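Local coordinates for 6-aminohexanoate-dimer hydrolase (Bacillus anthracis, PDB 4GB7), which probably hydrolyses amide bonds of 6-aminohexanoate dimers or related compounds, as a serine hydrolase of the beta-lactamase superfamily, at residues 151-155 with 329-333; 81-87 with 120-125; 42-47 with 60-64. All coordinates share one frame; numbering follows the deposited sequence. Where two conformers were deposited one is given.

Contact 1: 151-155 with 329-333; sequences QSLAE and LPSSI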
ATOM      1  N   GLN A 151      11.009   6.325   9.040  1.00 19.07           N
ATOM      2  CA  GLN A 151      11.401   7.752   9.023  1.00 18.45           C
ATOM      3  C   GLN A 151      11.311   8.352  10.426  1.00 18.40           C
ATOM      4  O   GLN A 151      12.213   9.105  10.851  1.00 20.57           O
ATOM      5  CB  GLN A 151      10.557   8.560   8.052  1.00 19.60           C
ATOM      6  CG  GLN A 151      11.149   9.924   7.690  1.00 20.88           C
ATOM      7  CD  GLN A 151      12.476   9.772   6.963  1.00 24.92           C
ATOM      8  OE1 GLN A 151      12.607   8.957   6.038  1.00 24.09           O
ATOM      9  NE2 GLN A 151      13.477  10.510   7.403  1.00 23.05           N
ATOM     10  N   SER A 152      10.240   8.004  11.151  1.00 19.36           N
ATOM     11  CA  SER A 152      10.045   8.485  12.541  1.00 17.56           C
ATOM     12  C   SER A 152      11.195   7.991  13.414  1.00 20.34           C
ATOM     13  O   SER A 152      11.769   8.764  14.158  1.00 22.15           O
ATOM     14  CB  SER A 152       8.716   8.022  13.129  1.00 21.48           C
ATOM     15  OG  SER A 152       7.656   8.441  12.291  1.00 22.55           O
ATOM     16  N   LEU A 153      11.506   6.698  13.345  1.00 18.22           N
ATOM     17  CA  LEU A 153      12.584   6.155  14.170  1.00 18.91           C
ATOM     18  C   LEU A 153      13.935   6.759  13.863  1.00 18.99           C
ATOM     19  O   LEU A 153      14.781   6.981  14.789  1.00 19.34           O
ATOM     20  CB  LEU A 153      12.625   4.629  14.039  1.00 20.69           C
ATOM     21  CG  LEU A 153      11.486   3.824  14.656  1.00 21.08           C
ATOM     22  CD1 LEU A 153      11.515   2.415  14.103  1.00 25.72           C
ATOM     23  CD2 LEU A 153      11.581   3.789  16.162  1.00 23.61           C
ATOM     24  N   ALA A 154      14.154   7.042  12.576  1.00 19.36           N
ATOM     25  CA  ALA A 154      15.436   7.631  12.135  1.00 22.32           C
ATOM     26  C   ALA A 154      15.581   9.052  12.711  1.00 21.73           C
ATOM     27  O   ALA A 154      16.624   9.425  13.327  1.00 23.76           O
ATOM     28  CB  ALA A 154      15.552   7.613  10.622  1.00 21.20           C
ATOM     29  N   GLU A 155      14.507   9.813  12.604  1.00 22.65           N
ATOM     30  CA  GLU A 155      14.461  11.160  13.199  1.00 20.96           C
ATOM     31  C   GLU A 155      14.495  11.216  14.761  1.00 22.79           C
ATOM     32  O   GLU A 155      14.873  12.238  15.336  1.00 28.50           O
ATOM     33  CB  GLU A 155      13.331  11.963  12.551  1.00 25.11           C
ATOM     34  CG  GLU A 155      13.631  12.109  11.040  1.00 23.23           C
ATOM     35  CD  GLU A 155      12.759  13.086  10.269  1.00 26.99           C
ATOM     36  OE1 GLU A 155      12.101  13.967  10.862  1.00 30.65           O
ATOM     37  OE2 GLU A 155      12.741  12.969   9.032  1.00 26.61           O
ATOM     38  N   LEU A 329       3.588  12.559  12.257  1.00 19.88           N
ATOM     39  CA  LEU A 329       4.634  11.970  11.471  1.00 19.87           C
ATOM     40  C   LEU A 329       5.568  13.067  10.976  1.00 20.27           C
ATOM     41  O   LEU A 329       5.193  14.200  10.869  1.00 22.09           O
ATOM     42  CB  LEU A 329       4.005  11.233  10.274  1.00 21.07           C
ATOM     43  CG  LEU A 329       3.285   9.912  10.596  1.00 19.19           C
ATOM     44  CD1 LEU A 329       2.644   9.388   9.328  1.00 20.98           C
ATOM     45  CD2 LEU A 329       4.200   8.889  11.231  1.00 21.28           C
ATOM     46  N   PRO A 330       6.836  12.717  10.706  1.00 20.90           N
ATOM     47  CA  PRO A 330       7.779  13.707  10.247  1.00 22.14           C
ATOM     48  C   PRO A 330       7.297  14.469   9.005  1.00 20.85           C
ATOM     49  O   PRO A 330       6.814  13.863   8.018  1.00 21.44           O
ATOM     50  CB  PRO A 330       9.038  12.881   9.943  1.00 24.71           C
ATOM     51  CG  PRO A 330       8.884  11.652  10.758  1.00 22.44           C
ATOM     52  CD  PRO A 330       7.430  11.383  10.831  1.00 20.33           C
ATOM     53  N   SER A 331       7.460  15.797   9.053  1.00 24.05           N
ATOM     54  CA  SER A 331       7.148  16.623   7.899  1.00 25.52           C
ATOM     55  C   SER A 331       8.094  16.283   6.723  1.00 23.46           C
ATOM     56  O   SER A 331       7.789  16.543   5.577  1.00 23.56           O
ATOM     57  CB  SER A 331       7.229  18.107   8.261  1.00 23.19           C
ATOM     58  OG  SER A 331       8.557  18.424   8.653  1.00 27.56           O
ATOM     59  N   SER A 332       9.247  15.714   7.004  1.00 21.22           N
ATOM     60  CA  SER A 332      10.179  15.328   5.935  1.00 21.85           C
ATOM     61  C   SER A 332       9.602  14.328   4.920  1.00 22.65           C
ATOM     62  O   SER A 332      10.074  14.290   3.782  1.00 23.94           O
ATOM     63  CB  SER A 332      11.463  14.737   6.520  1.00 23.79           C
ATOM     64  OG  SER A 332      11.224  13.463   7.101  1.00 23.93           O
ATOM     65  N   ILE A 333       8.608  13.512   5.326  1.00 22.66           N
ATOM     66  CA  ILE A 333       8.113  12.455   4.464  1.00 22.46           C
ATOM     67  C   ILE A 333       7.618  13.079   3.199  1.00 21.52           C
ATOM     68  O   ILE A 333       8.066  12.756   2.100  1.00 22.52           O
ATOM     69  CB  ILE A 333       7.000  11.566   5.098  1.00 20.82           C
ATOM     70  CG1 ILE A 333       7.555  10.797   6.289  1.00 21.40           C
ATOM     71  CG2 ILE A 333       6.453  10.547   4.071  1.00 23.07           C
ATOM     72  CD1 ILE A 333       6.541  10.169   7.216  1.00 23.97           C
TER
HETATM   73  O   HOH W   1      10.732  15.950   9.574  1.00 26.77           O
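P330 lays its ring across the flank of helix 143-155, with CG over the backbone of Q151 and S152, CD 3.3 Å from S152 OG, and CB 3.4 Å from E155 OE1. The arrangement is a worked example of a helix side meeting the start of another helix, where a proline supplies the apolar wedge and a carboxylate the polar clasp. S152 OG, although close to the proline, is hydrogen-bonded to A148 O within its own helix, so its contact with P330 and with L329 CD2 is one of packing.

The clasp is E155. Its chain runs extended beyond CG, and OE2 receives two donors: S332 OG at 2.5 Å, a short bond on the syn side of the carboxylate, and Q151 NE2 at 3.0 Å on the anti side. Both donors stand slightly out of the carboxylate plane. Q151 reaches this position because its chain bends at chi2 (63°), which turns the amide toward E155, one helical turn on. The other oxygen, OE1, accepts from a water at 2.7 Å that in turn accepts from S332 N at 3.0 Å, so the carboxylate meets both the hydroxyl and, through water, the amide of S332. Nearby, Q151 and I333 run antiparallel alongside one another, Q151 CG 4.0 Å from I333 CG1.

The contact thus joins the C-terminal end of helix 143-155 to the start of helix 332-338; L329 and I333 pack onward against helix 307-318, while L329 and S152 also touch helix 269-278.

Contact 2: 81-87 with 120-125; sequences SALQNLD and QLVYER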
ATOM      1  N   SER A  81     -17.969  17.178   5.398  1.00 18.15           N
ATOM      2  CA  SER A  81     -18.287  16.918   3.996  1.00 20.63           C
ATOM      3  C   SER A  81     -18.733  18.168   3.239  1.00 18.65           C
ATOM      4  O   SER A  81     -19.263  19.141   3.813  1.00 21.19           O
ATOM      5  CB  SER A  81     -19.381  15.857   3.857  1.00 22.37           C
ATOM      6  OG  SER A  81     -20.623  16.389   4.239  1.00 25.01           O
ATOM      7  N   ALA A  82     -18.525  18.109   1.939  1.00 19.15           N
ATOM      8  CA  ALA A  82     -19.056  19.026   1.010  1.00 19.52           C
ATOM      9  C   ALA A  82     -19.328  18.207  -0.263  1.00 17.96           C
ATOM     10  O   ALA A  82     -18.601  18.259  -1.268  1.00 18.53           O
ATOM     11  CB  ALA A  82     -18.084  20.151   0.738  1.00 20.50           C
ATOM     12  N   LEU A  83     -20.413  17.461  -0.196  1.00 18.00           N
ATOM     13  CA  LEU A  83     -20.706  16.427  -1.195  1.00 17.84           C
ATOM     14  C   LEU A  83     -21.026  16.999  -2.552  1.00 20.60           C
ATOM     15  O   LEU A  83     -21.734  18.018  -2.694  1.00 21.74           O
ATOM     16  CB  LEU A  83     -21.827  15.531  -0.704  1.00 21.95           C
ATOM     17  CG  LEU A  83     -21.585  14.629   0.520  1.00 20.76           C
ATOM     18  CD1 LEU A  83     -22.755  13.678   0.599  1.00 23.40           C
ATOM     19  CD2 LEU A  83     -20.247  13.851   0.484  1.00 17.46           C
ATOM     20  N   GLN A  84     -20.479  16.327  -3.558  1.00 19.46           N
ATOM     21  CA  GLN A  84     -20.837  16.539  -4.948  1.00 22.86           C
ATOM     22  C   GLN A  84     -21.037  15.174  -5.585  1.00 21.53           C
ATOM     23  O   GLN A  84     -20.215  14.304  -5.447  1.00 24.21           O
ATOM     24  CB  GLN A  84     -19.763  17.263  -5.696  1.00 27.03           C
ATOM     25  CG  GLN A  84     -19.524  18.686  -5.280  1.00 27.59           C
ATOM     26  CD  GLN A  84     -18.491  19.329  -6.195  1.00 31.06           C
ATOM     27  OE1 GLN A  84     -18.629  19.312  -7.429  1.00 34.04           O
ATOM     28  NE2 GLN A  84     -17.435  19.853  -5.605  1.00 30.16           N
ATOM     29  N   ASN A  85     -22.142  15.004  -6.309  1.00 20.03           N
ATOM     30  CA  ASN A  85     -22.393  13.721  -6.907  1.00 21.97           C
ATOM     31  C   ASN A  85     -21.624  13.630  -8.222  1.00 22.47           C
ATOM     32  O   ASN A  85     -21.997  14.275  -9.224  1.00 22.06           O
ATOM     33  CB  ASN A  85     -23.883  13.493  -7.191  1.00 21.45           C
ATOM     34  CG  ASN A  85     -24.162  12.074  -7.596  1.00 22.01           C
ATOM     35  OD1 ASN A  85     -23.246  11.374  -7.986  1.00 22.61           O
ATOM     36  ND2 ASN A  85     -25.419  11.629  -7.488  1.00 22.95           N
ATOM     37  N   LEU A  86     -20.567  12.815  -8.211  1.00 18.89           N
ATOM     38  CA  LEU A  86     -19.715  12.598  -9.393  1.00 16.72           C
ATOM     39  C   LEU A  86     -20.124  11.376 -10.216  1.00 18.13           C
ATOM     40  O   LEU A  86     -19.359  10.947 -11.066  1.00 17.69           O
ATOM     41  CB  LEU A  86     -18.256  12.452  -8.977  1.00 17.53           C
ATOM     42  CG  LEU A  86     -17.730  13.700  -8.241  1.00 17.70           C
ATOM     43  CD1 LEU A  86     -16.293  13.456  -7.802  1.00 18.83           C
ATOM     44  CD2 LEU A  86     -17.782  15.018  -9.037  1.00 21.32           C
ATOM     45  N   ASP A  87     -21.307  10.813  -9.986  1.00 17.09           N
ATOM     46  CA  ASP A  87     -21.629   9.559 -10.635  1.00 18.46           C
ATOM     47  C   ASP A  87     -21.516   9.685 -12.167  1.00 18.10           C
ATOM     48  O   ASP A  87     -21.107   8.729 -12.833  1.00 17.33           O
ATOM     49  CB  ASP A  87     -23.055   9.125 -10.349  1.00 20.43           C
ATOM     50  CG  ASP A  87     -23.259   8.585  -8.967  1.00 18.82           C
ATOM     51  OD1 ASP A  87     -22.266   8.255  -8.285  1.00 18.42           O
ATOM     52  OD2 ASP A  87     -24.460   8.522  -8.564  1.00 21.79           O
ATOM     53  N   GLN A 120     -12.287  18.001   3.158  1.00 17.79           N
ATOM     54  CA  GLN A 120     -13.699  17.640   3.321  1.00 17.27           C
ATOM     55  C   GLN A 120     -14.040  16.526   2.334  1.00 17.11           C
ATOM     56  O   GLN A 120     -13.551  16.532   1.190  1.00 16.49           O
ATOM     57  CB  GLN A 120     -14.604  18.814   3.044  1.00 18.50           C
ATOM     58  CG  GLN A 120     -14.337  20.017   3.937  1.00 18.71           C
ATOM     59  CD  GLN A 120     -15.248  21.185   3.609  1.00 22.16           C
ATOM     60  OE1 GLN A 120     -15.404  21.575   2.442  1.00 18.23           O
ATOM     61  NE2 GLN A 120     -15.893  21.721   4.637  1.00 20.19           N
ATOM     62  N   LEU A 121     -14.835  15.557   2.797  1.00 18.57           N
ATOM     63  CA  LEU A 121     -15.314  14.495   1.932  1.00 17.05           C
ATOM     64  C   LEU A 121     -16.256  15.039   0.852  1.00 18.47           C
ATOM     65  O   LEU A 121     -17.226  15.754   1.147  1.00 18.08           O
ATOM     66  CB  LEU A 121     -16.037  13.448   2.773  1.00 19.22           C
ATOM     67  CG  LEU A 121     -16.679  12.258   2.096  1.00 19.43           C
ATOM     68  CD1 LEU A 121     -15.629  11.369   1.495  1.00 22.39           C
ATOM     69  CD2 LEU A 121     -17.600  11.520   3.104  1.00 25.37           C
ATOM     70  N   VAL A 122     -15.961  14.701  -0.411  1.00 17.73           N
ATOM     71  CA  VAL A 122     -16.775  15.141  -1.527  1.00 18.05           C
ATOM     72  C   VAL A 122     -17.587  14.051  -2.140  1.00 17.07           C
ATOM     73  O   VAL A 122     -18.713  14.325  -2.633  1.00 17.82           O
ATOM     74  CB  VAL A 122     -15.917  15.855  -2.632  1.00 22.88           C
ATOM     75  CG1 VAL A 122     -16.742  16.137  -3.889  1.00 24.38           C
ATOM     76  CG2 VAL A 122     -15.272  17.089  -2.028  1.00 22.20           C
ATOM     77  N   TYR A 123     -17.073  12.818  -2.150  1.00 16.51           N
ATOM     78  CA  TYR A 123     -17.738  11.753  -2.887  1.00 15.85           C
ATOM     79  C   TYR A 123     -17.229  10.440  -2.392  1.00 15.47           C
ATOM     80  O   TYR A 123     -16.024  10.266  -2.233  1.00 17.40           O
ATOM     81  CB  TYR A 123     -17.401  11.847  -4.344  1.00 17.77           C
ATOM     82  CG  TYR A 123     -18.032  10.867  -5.289  1.00 16.21           C
ATOM     83  CD1 TYR A 123     -19.388  10.908  -5.532  1.00 15.67           C
ATOM     84  CD2 TYR A 123     -17.258   9.947  -5.993  1.00 17.76           C
ATOM     85  CE1 TYR A 123     -19.950  10.055  -6.464  1.00 17.38           C
ATOM     86  CE2 TYR A 123     -17.811   9.070  -6.918  1.00 15.49           C
ATOM     87  CZ  TYR A 123     -19.157   9.137  -7.139  1.00 16.73           C
ATOM     88  OH  TYR A 123     -19.692   8.324  -8.102  1.00 18.68           O
ATOM     89  N   GLU A 124     -18.129   9.557  -2.060  1.00 16.33           N
ATOM     90  CA  GLU A 124     -17.800   8.186  -1.708  1.00 15.61           C
ATOM     91  C   GLU A 124     -18.820   7.246  -2.269  1.00 18.43           C
ATOM     92  O   GLU A 124     -20.040   7.515  -2.194  1.00 19.16           O
ATOM     93  CB  GLU A 124     -17.635   7.946  -0.215  1.00 18.15           C
ATOM     94  CG  GLU A 124     -18.814   8.364   0.615  1.00 20.78           C
ATOM     95  CD  GLU A 124     -18.706   8.031   2.089  1.00 22.41           C
ATOM     96  OE1 GLU A 124     -17.736   7.376   2.510  1.00 19.87           O
ATOM     97  OE2 GLU A 124     -19.619   8.446   2.841  1.00 23.06           O
ATOM     98  N   ARG A 125     -18.315   6.131  -2.813  1.00 17.75           N
ATOM     99  CA  ARG A 125     -19.155   5.094  -3.334  1.00 17.59           C
ATOM    100  C   ARG A 125     -18.580   3.754  -2.969  1.00 17.84           C
ATOM    101  O   ARG A 125     -17.355   3.579  -2.995  1.00 17.48           O
ATOM    102  CB  ARG A 125     -19.296   5.190  -4.835  1.00 16.72           C
ATOM    103  CG  ARG A 125     -20.051   6.434  -5.298  1.00 19.25           C
ATOM    104  CD  ARG A 125     -21.546   6.253  -5.064  1.00 17.38           C
ATOM    105  NE  ARG A 125     -22.269   7.421  -5.543  1.00 19.44           N
ATOM    106  CZ  ARG A 125     -22.595   8.524  -4.855  1.00 19.66           C
ATOM    107  NH1 ARG A 125     -22.201   8.743  -3.594  1.00 19.95           N
ATOM    108  NH2 ARG A 125     -23.333   9.462  -5.472  1.00 20.23           N
TER
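Y123 swings its ring toward D87 with CG anti to the backbone N (chi1 -178°), while R125, bent at chi2 (-76°), doubles its guanidinium back to the same carboxylate. Both belong to strand 120-126, an outermost strand of the five-stranded antiparallel sheet, and the strand carries a classic beta bulge: V122 and Y123 both face V115. Here the loop 81-87 runs along the outer edge of that strand, the side away from 110-117. At the bulge two successive carbonyls turn to the loop, as its irregular backbone would allow. L121 O accepts from A82 N and V122 O from Q84 N, each at 2.8 Å. Beside the second bond V122 and Q84 lie alongside, V122 CG1 3.7 Å from Q84 CB.

Farther along, L86 CB sits almost squarely over the centre of the Y123 ring, 3.7 Å from its centroid, in a CH-pi contact. The ring's hydroxyl end is polar. There the D87 carboxylate plane is turned 68° from the Y123 ring, and OD1 is shared between Y123 OH and R125 NE, the latter a salt bridge; a further bond, from R125 NH2 to OD2, is long and weak. Holding the carboxylate by two donors would probably stabilise its negative charge. D87 also touches K102 of helix 101-107 and bonds to it through the backbone. At OD1 the anti lone pair takes the Y123 OH at 2.6 Å, and the syn lone pair takes R125 NE at 2.9 Å.

Contact 3: 42-47 with 60-64; sequences VTKKNW and MKEFT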
ATOM      1  N   VAL A  42     -14.054 -20.249  -0.962  1.00 29.15           N
ATOM      2  CA  VAL A  42     -12.784 -19.555  -1.149  1.00 26.87           C
ATOM      3  C   VAL A  42     -11.679 -20.370  -0.483  1.00 27.37           C
ATOM      4  O   VAL A  42     -11.784 -20.707   0.697  1.00 33.00           O
ATOM      5  CB  VAL A  42     -12.843 -18.122  -0.581  1.00 28.06           C
ATOM      6  CG1 VAL A  42     -11.471 -17.469  -0.589  1.00 27.33           C
ATOM      7  CG2 VAL A  42     -13.809 -17.284  -1.406  1.00 24.40           C
ATOM      8  N   THR A  43     -10.634 -20.685  -1.248  1.00 25.22           N
ATOM      9  CA  THR A  43      -9.587 -21.629  -0.800  1.00 26.99           C
ATOM     10  C   THR A  43      -8.218 -20.973  -0.945  1.00 25.89           C
ATOM     11  O   THR A  43      -8.103 -19.933  -1.601  1.00 25.06           O
ATOM     12  CB  THR A  43      -9.622 -22.909  -1.626  1.00 27.13           C
ATOM     13  OG1 THR A  43      -9.127 -22.640  -2.956  1.00 31.48           O
ATOM     14  CG2 THR A  43     -11.053 -23.458  -1.718  1.00 32.31           C
ATOM     15  N   LYS A  44      -7.191 -21.573  -0.353  1.00 32.96           N
ATOM     16  CA  LYS A  44      -5.835 -21.088  -0.546  1.00 29.71           C
ATOM     17  C   LYS A  44      -5.427 -21.147  -2.004  1.00 28.69           C
ATOM     18  O   LYS A  44      -4.545 -20.412  -2.423  1.00 32.50           O
ATOM     19  CB  LYS A  44      -4.813 -21.840   0.279  1.00 29.53           C
ATOM     20  CG  LYS A  44      -4.992 -21.682   1.766  1.00 30.51           C
ATOM     21  CD  LYS A  44      -3.854 -22.367   2.485  1.00 30.22           C
ATOM     22  CE  LYS A  44      -4.150 -22.375   3.982  1.00 36.45           C
ATOM     23  NZ  LYS A  44      -3.029 -22.854   4.808  1.00 38.03           N
ATOM     24  N   LYS A  45      -6.093 -21.999  -2.795  1.00 27.25           N
ATOM     25  CA  LYS A  45      -5.756 -22.123  -4.204  1.00 28.58           C
ATOM     26  C   LYS A  45      -6.313 -20.971  -5.017  1.00 30.05           C
ATOM     27  O   LYS A  45      -5.595 -20.428  -5.861  1.00 35.78           O
ATOM     28  CB  LYS A  45      -6.214 -23.482  -4.793  1.00 29.32           C
ATOM     29  CG  LYS A  45      -5.437 -23.877  -6.034  1.00 38.04           C
ATOM     30  CD  LYS A  45      -5.830 -25.232  -6.659  1.00 43.16           C
ATOM     31  CE  LYS A  45      -6.034 -26.363  -5.649  1.00 55.39           C
ATOM     32  NZ  LYS A  45      -7.339 -26.289  -4.918  1.00 43.57           N
ATOM     33  N   ASN A  46      -7.552 -20.563  -4.711  1.00 25.06           N
ATOM     34  CA  ASN A  46      -8.315 -19.691  -5.565  1.00 24.58           C
ATOM     35  C   ASN A  46      -8.630 -18.265  -5.082  1.00 23.54           C
ATOM     36  O   ASN A  46      -9.244 -17.513  -5.829  1.00 22.49           O
ATOM     37  CB  ASN A  46      -9.638 -20.364  -5.997  1.00 25.22           C
ATOM     38  CG  ASN A  46     -10.697 -20.415  -4.882  1.00 23.94           C
ATOM     39  OD1 ASN A  46     -10.570 -19.773  -3.826  1.00 24.26           O
ATOM     40  ND2 ASN A  46     -11.756 -21.192  -5.118  1.00 26.13           N
ATOM     41  N   TRP A  47      -8.188 -17.894  -3.876  1.00 22.69           N
ATOM     42  CA  TRP A  47      -8.628 -16.666  -3.263  1.00 22.06           C
ATOM     43  C   TRP A  47      -8.256 -15.422  -4.042  1.00 21.58           C
ATOM     44  O   TRP A  47      -8.912 -14.398  -3.872  1.00 22.28           O
ATOM     45  CB  TRP A  47      -8.152 -16.546  -1.835  1.00 22.30           C
ATOM     46  CG  TRP A  47      -6.692 -16.343  -1.661  1.00 21.66           C
ATOM     47  CD1 TRP A  47      -5.702 -17.304  -1.641  1.00 21.16           C
ATOM     48  CD2 TRP A  47      -6.009 -15.081  -1.553  1.00 20.88           C
ATOM     49  NE1 TRP A  47      -4.454 -16.725  -1.454  1.00 21.89           N
ATOM     50  CE2 TRP A  47      -4.585 -15.384  -1.411  1.00 22.46           C
ATOM     51  CE3 TRP A  47      -6.418 -13.774  -1.501  1.00 28.44           C
ATOM     52  CZ2 TRP A  47      -3.646 -14.396  -1.254  1.00 25.04           C
ATOM     53  CZ3 TRP A  47      -5.457 -12.786  -1.334  1.00 32.78           C
ATOM     54  CH2 TRP A  47      -4.100 -13.094  -1.228  1.00 29.89           C
HETATM   55  N   MSE A  60     -10.713 -10.578   4.662  1.00 20.31           N
HETATM   56  CA  MSE A  60      -9.431 -11.276   4.830  0.70 21.26           C
HETATM   57  C   MSE A  60      -9.309 -11.916   6.217  1.00 20.79           C
HETATM   58  O   MSE A  60      -8.796 -13.058   6.370  1.00 21.08           O
HETATM   59  CB  MSE A  60      -8.237 -10.352   4.518  0.70 18.16           C
HETATM   60  CG  MSE A  60      -7.938 -10.120   3.031  0.70 22.82           C
HETATM   61 SE   MSE A  60      -7.401 -11.697   2.036  0.49 20.89          SE
HETATM   62  CE  MSE A  60      -5.594 -11.911   2.672  0.70 25.83           C
ATOM     63  N   LYS A  61      -9.824 -11.236   7.230  1.00 20.34           N
ATOM     64  CA  LYS A  61      -9.721 -11.778   8.581  1.00 21.57           C
ATOM     65  C   LYS A  61     -10.529 -13.079   8.775  1.00 19.97           C
ATOM     66  O   LYS A  61     -10.346 -13.758   9.766  1.00 25.96           O
ATOM     67  CB  LYS A  61     -10.139 -10.756   9.617  1.00 24.09           C
ATOM     68  CG  LYS A  61     -11.567 -10.248   9.495  1.00 23.52           C
ATOM     69  CD  LYS A  61     -11.923  -9.368  10.672  1.00 27.08           C
ATOM     70  CE  LYS A  61     -13.167  -8.566  10.381  1.00 29.34           C
ATOM     71  NZ  LYS A  61     -13.408  -7.551  11.446  1.00 37.36           N
ATOM     72  N   GLU A  62     -11.456 -13.402   7.876  1.00 19.90           N
ATOM     73  CA  GLU A  62     -12.158 -14.708   7.948  1.00 21.52           C
ATOM     74  C   GLU A  62     -11.412 -15.862   7.282  1.00 23.38           C
ATOM     75  O   GLU A  62     -11.841 -17.004   7.376  1.00 31.47           O
ATOM     76  CB  GLU A  62     -13.557 -14.598   7.332  1.00 22.84           C
ATOM     77  CG  GLU A  62     -14.430 -13.550   7.977  1.00 25.11           C
ATOM     78  CD  GLU A  62     -15.863 -13.643   7.511  1.00 23.11           C
ATOM     79  OE1 GLU A  62     -16.360 -14.783   7.254  1.00 32.41           O
ATOM     80  OE2 GLU A  62     -16.463 -12.556   7.339  1.00 28.94           O
ATOM     81  N   PHE A  63     -10.260 -15.566   6.692  1.00 25.21           N
ATOM     82  CA  PHE A  63      -9.525 -16.457   5.813  1.00 30.50           C
ATOM     83  C   PHE A  63      -8.101 -16.703   6.332  1.00 24.47           C
ATOM     84  O   PHE A  63      -7.480 -17.692   5.989  1.00 25.08           O
ATOM     85  CB  PHE A  63      -9.527 -15.759   4.406  1.00 35.90           C
ATOM     86  CG  PHE A  63      -8.804 -16.498   3.345  1.00 33.47           C
ATOM     87  CD1 PHE A  63      -9.302 -17.676   2.853  1.00 42.08           C
ATOM     88  CD2 PHE A  63      -7.628 -15.999   2.814  1.00 39.38           C
ATOM     89  CE1 PHE A  63      -8.642 -18.369   1.854  1.00 40.38           C
ATOM     90  CE2 PHE A  63      -6.953 -16.683   1.825  1.00 37.36           C
ATOM     91  CZ  PHE A  63      -7.467 -17.874   1.344  1.00 39.57           C
ATOM     92  N   THR A  64      -7.617 -15.828   7.204  1.00 21.78           N
ATOM     93  CA  THR A  64      -6.206 -15.767   7.560  1.00 20.13           C
ATOM     94  C   THR A  64      -6.041 -15.426   9.041  1.00 18.95           C
ATOM     95  O   THR A  64      -6.964 -14.970   9.710  1.00 24.03           O
ATOM     96  CB  THR A  64      -5.486 -14.603   6.799  1.00 29.86           C
ATOM     97  OG1 THR A  64      -6.091 -13.361   7.191  1.00 39.54           O
ATOM     98  CG2 THR A  64      -5.577 -14.731   5.336  1.00 29.99           C
TER
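F63 leaves its backbone with CG trans to the N (chi1 179°), and CB carries the ring toward the turn 42-47. Past CG, one rim meets V42: CD1 comes near CG1, and CE1 lies 3.8 Å from that same methyl, with the two side chains crossing at about a right angle. At the tip, CZ has the backbone of the turn at its edge, T43 O standing 3.6 Å away near the ring plane and K44 CA beside it. CZ also touches W47, at 3.5 Å from CG, while the neighbouring CE2 rests over one face of the indole, toward its rim. The two ring planes are inclined at 49°, an oblique aromatic pair rather than a stack or an edge-to-face pair.

What presents W47 to F63 is its first torsion (69°), which places CG between the backbone N and the carbonyl carbon. The turn that holds it is self-braced: T43 N donates to N46 OD1 at 2.7 Å, and T43 OG1 accepts from N46 N at 3.1 Å in an ST motif. On the facing segment, T64 OG1 and F63 N approach M60 O from opposite faces of its plane. In one of the two conformers of selenomethionine M60 the selenium sits obliquely beside the six-membered ring of W47, SE 4.0 Å from CZ3, a Met-aromatic contact that the other copy makes uncertain.

The cluster closes the excursion that contains helix 52-56, which V42 touches through Y52 and W55. Beyond it, M60 packs on strand 287-290, and W47 meets Y212 of helix 206-214 edge-to-face.

The three contacts lie far apart on one compact chain, with centres 32 to 35 Å from each other, and none touches another. Contacts 1 and 3 are on opposite sides of the chain's centre, about 23 Å apart at their nearest atoms; contact 2, on an outer strand of the five-stranded sheet, comes within about 18 Å of contact 1 and about 17 Å of contact 3. Along the chain they follow in series: 3, 2, 1. A probable SxxK pair, S140 and K143, with Y249 as a second hydroxyl, matches the serine beta-lactamase family. K143 begins helix 143-155, whose far end carries contact 1.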